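Local atomic coordinates of lytic polysaccharide monooxygenase (Neurospora crassa, PDB entry 4QI8), a protein that probably cleaves cellulose chains oxidatively, using a copper ion that a reducing agent must first bring to the Cu(I) state. Residues 110-115 / 198-203. Sequence-based numbering, arbitrary orientation.
Sequences GSQLTW and YPVPTS
Val200, in the long C-terminal loop after strand 178-179, packs against Ser111, Gln112 and Leu113 at the tip of the small hairpin formed by strands 108-109 and 113-114, an outlying element of the AA9 beta-sandwich. Backbone hydrogen bonding between Thr114 and Thr108 ties the hairpin together, and its turn is closed by Gly110 N donating to Gln112 O at 3.2 Å. Val200 points its CB at the hairpin, and its two methyls divide the work. Val200 CG1 stands anti to the backbone N (chi1 -170°) and lies 4.0 Å from Leu113 CD2, the two side chains sliding past each other in opposite directions. Val200 CG2 comes 3.0 Å from Ser111 O, a short approach. Beyond the valine, the other branch of the leucine reaches the proline ring, Leu113 CD1 lying 4.4 Å from Pro201 CG. Leu113 CD2 also rests 3.6 Å from Pro201 O. At the far end, the end of the Gln112 side chain comes over the phenol end of one face of the Tyr198 ring, offset toward the rim, with Gln112 CD 3.5 Å from Tyr198 CZ. The two side chains cross at about a right angle, yet the amide and ring planes are only 19° apart. Bending at chi2 (-66°) places CD there. The amide is probably turned over in the model, and which of its ends faces the phenol is uncertain. Trp115, next after the strand, is buried, packs on Pro73 and Pro75 and meets the Tyr204 ring edge-to-face. The join is thus chiefly apolar and van der Waals contact, with an amide set against a phenol ring; a water joins the two backbones by donating to Gly110 O at 2.9 Å and to Pro201 O at 2.8 Å, acceptors that cannot bond to each other directly.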
ATOM      1  N   GLY A 110     -13.541 -20.093   3.889  1.00 18.66           N
ATOM      2  CA  GLY A 110     -14.105 -21.377   3.541  1.00 18.76           C
ATOM      3  C   GLY A 110     -13.137 -22.467   3.940  1.00 17.69           C
ATOM      4  O   GLY A 110     -12.368 -22.306   4.895  1.00 20.17           O
ATOM      5  N   SER A 111     -13.153 -23.567   3.197  1.00 18.51           N
ATOM      6  CA  SER A 111     -12.240 -24.674   3.454  1.00 19.56           C
ATOM      7  C   SER A 111     -10.801 -24.194   3.378  1.00 17.35           C
ATOM      8  O   SER A 111      -9.939 -24.726   4.054  1.00 18.11           O
ATOM      9  CB  SER A 111     -12.460 -25.806   2.452  1.00 22.07           C
ATOM     10  OG  SER A 111     -12.294 -25.353   1.123  1.00 26.08           O
ATOM     11  N   GLN A 112     -10.557 -23.208   2.527  1.00 16.10           N
ATOM     12  CA  GLN A 112      -9.322 -22.437   2.535  1.00 15.39           C
ATOM     13  C   GLN A 112      -9.707 -20.974   2.504  1.00 14.60           C
ATOM     14  O   GLN A 112     -10.871 -20.646   2.283  1.00 16.21           O
ATOM     15  CB  GLN A 112      -8.460 -22.772   1.321  1.00 16.73           C
ATOM     16  CG  GLN A 112      -7.734 -24.095   1.447  1.00 20.56           C
ATOM     17  CD  GLN A 112      -6.692 -24.066   2.548  0.69 20.35           C
ATOM     18  OE1 GLN A 112      -6.954 -24.479   3.672  0.55 23.44           O
ATOM     19  NE2 GLN A 112      -5.506 -23.561   2.232  0.68 17.32           N
ATOM     20  N   LEU A 113      -8.742 -20.099   2.751  1.00 12.72           N
ATOM     21  CA  LEU A 113      -8.947 -18.680   2.541  1.00 12.02           C
ATOM     22  C   LEU A 113      -8.792 -18.402   1.053  1.00 12.01           C
ATOM     23  O   LEU A 113      -7.846 -18.869   0.432  1.00 12.70           O
ATOM     24  CB  LEU A 113      -7.926 -17.861   3.333  1.00 11.55           C
ATOM     25  CG  LEU A 113      -7.919 -18.050   4.852  1.00 13.08           C
ATOM     26  CD1 LEU A 113      -6.944 -17.072   5.466  1.00 12.15           C
ATOM     27  CD2 LEU A 113      -9.308 -17.888   5.452  1.00 15.01           C
ATOM     28  N   THR A 114      -9.737 -17.683   0.475  0.95 11.97           N
ATOM     29  CA  THR A 114      -9.580 -17.225  -0.903  0.77 10.83           C
ATOM     30  C   THR A 114      -9.543 -15.707  -0.923  0.96 11.46           C
ATOM     31  O   THR A 114     -10.224 -15.029  -0.142  1.00 13.27           O
ATOM     32  CB  THR A 114     -10.669 -17.775  -1.825  0.77 13.95           C
ATOM     33  OG1 THR A 114     -11.949 -17.453  -1.289  0.77 14.26           O
ATOM     34  CG2 THR A 114     -10.552 -19.295  -1.955  0.77 15.25           C
ATOM     35  N   TRP A 115      -8.706 -15.190  -1.799  1.00 10.02           N
ATOM     36  CA  TRP A 115      -8.397 -13.774  -1.846  1.00  9.25           C
ATOM     37  C   TRP A 115      -8.787 -13.217  -3.201  1.00  9.53           C
ATOM     38  O   TRP A 115      -8.350 -13.725  -4.235  1.00  9.66           O
ATOM     39  CB  TRP A 115      -6.902 -13.572  -1.601  1.00  8.36           C
ATOM     40  CG  TRP A 115      -6.414 -14.203  -0.315  1.00  8.08           C
ATOM     41  CD1 TRP A 115      -5.979 -15.487  -0.147  1.00  8.54           C
ATOM     42  CD2 TRP A 115      -6.304 -13.571   0.975  1.00  7.92           C
ATOM     43  NE1 TRP A 115      -5.610 -15.693   1.165  1.00  8.77           N
ATOM     44  CE2 TRP A 115      -5.805 -14.536   1.873  1.00  8.38           C
ATOM     45  CE3 TRP A 115      -6.591 -12.288   1.455  1.00  8.17           C
ATOM     46  CZ2 TRP A 115      -5.583 -14.255   3.221  1.00  8.72           C
ATOM     47  CZ3 TRP A 115      -6.374 -12.012   2.794  1.00  7.93           C
ATOM     48  CH2 TRP A 115      -5.854 -12.986   3.659  1.00  8.81           C
ATOM     49  N   TYR A 198      -3.443 -24.982   7.172  1.00 12.42           N
ATOM     50  CA  TYR A 198      -4.262 -25.889   7.998  1.00 14.06           C
ATOM     51  C   TYR A 198      -3.717 -25.968   9.413  1.00 13.49           C
ATOM     52  O   TYR A 198      -2.555 -26.107   9.566  1.00 14.64           O
ATOM     53  CB  TYR A 198      -4.286 -27.286   7.384  1.00 15.60           C
ATOM     54  CG  TYR A 198      -5.011 -27.338   6.071  1.00 18.63           C
ATOM     55  CD1 TYR A 198      -6.386 -27.471   6.020  1.00 20.60           C
ATOM     56  CD2 TYR A 198      -4.322 -27.223   4.878  1.00 20.22           C
ATOM     57  CE1 TYR A 198      -7.067 -27.496   4.826  1.00 21.95           C
ATOM     58  CE2 TYR A 198      -4.991 -27.250   3.680  1.00 19.69           C
ATOM     59  CZ  TYR A 198      -6.371 -27.383   3.654  1.00 21.20           C
ATOM     60  OH  TYR A 198      -7.019 -27.400   2.438  1.00 25.24           O
ATOM     61  N   PRO A 199      -4.561 -25.910  10.431  1.00 13.46           N
ATOM     62  CA  PRO A 199      -5.990 -25.613  10.339  1.00 15.02           C
ATOM     63  C   PRO A 199      -6.192 -24.239   9.740  1.00 14.17           C
ATOM     64  O   PRO A 199      -5.399 -23.327   9.960  1.00 13.09           O
ATOM     65  CB  PRO A 199      -6.455 -25.616  11.795  1.00 17.28           C
ATOM     66  CG  PRO A 199      -5.437 -26.355  12.531  1.00 17.10           C
ATOM     67  CD  PRO A 199      -4.149 -26.112  11.830  1.00 13.63           C
ATOM     68  N   VAL A 200      -7.238 -24.110   8.947  1.00 14.02           N
ATOM     69  CA  VAL A 200      -7.503 -22.859   8.283  1.00 13.86           C
ATOM     70  C   VAL A 200      -8.033 -21.869   9.287  1.00 14.39           C
ATOM     71  O   VAL A 200      -8.883 -22.211  10.103  1.00 16.41           O
ATOM     72  CB  VAL A 200      -8.516 -23.030   7.165  1.00 15.98           C
ATOM     73  CG1 VAL A 200      -8.612 -21.767   6.313  1.00 14.62           C
ATOM     74  CG2 VAL A 200      -8.089 -24.156   6.317  1.00 23.22           C
ATOM     75  N   PRO A 201      -7.530 -20.638   9.248  1.00 13.24           N
ATOM     76  CA  PRO A 201      -8.146 -19.625  10.103  1.00 13.68           C
ATOM     77  C   PRO A 201      -9.597 -19.381   9.725  1.00 13.14           C
ATOM     78  O   PRO A 201      -9.994 -19.598   8.580  1.00 13.86           O
ATOM     79  CB  PRO A 201      -7.315 -18.373   9.814  1.00 14.61           C
ATOM     80  CG  PRO A 201      -5.998 -18.893   9.334  1.00 13.76           C
ATOM     81  CD  PRO A 201      -6.325 -20.131   8.564  1.00 12.77           C
ATOM     82  N   THR A 202     -10.380 -18.921  10.691  1.00 13.18           N
ATOM     83  CA  THR A 202     -11.765 -18.547  10.443  1.00 14.18           C
ATOM     84  C   THR A 202     -11.951 -17.041  10.546  1.00 12.86           C
ATOM     85  O   THR A 202     -13.059 -16.532  10.385  1.00 14.86           O
ATOM     86  CB  THR A 202     -12.714 -19.242  11.426  1.00 15.71           C
ATOM     87  OG1 THR A 202     -12.318 -18.944  12.769  1.00 17.75           O
ATOM     88  CG2 THR A 202     -12.675 -20.743  11.214  1.00 16.91           C
ATOM     89  N   SER A 203     -10.854 -16.332  10.787  1.00 13.53           N
ATOM     90  CA  SER A 203     -10.841 -14.878  10.809  1.00 12.77           C
ATOM     91  C   SER A 203      -9.453 -14.440  10.379  1.00 11.29           C
ATOM     92  O   SER A 203      -8.543 -15.260  10.299  1.00 11.30           O
ATOM     93  CB  SER A 203     -11.146 -14.356  12.209  1.00 13.39           C
ATOM     94  OG  SER A 203     -10.171 -14.804  13.127  1.00 14.51           O
TER
HETATM   95  O   HOH W   1     -12.164 -20.252   6.983  1.00 21.21           O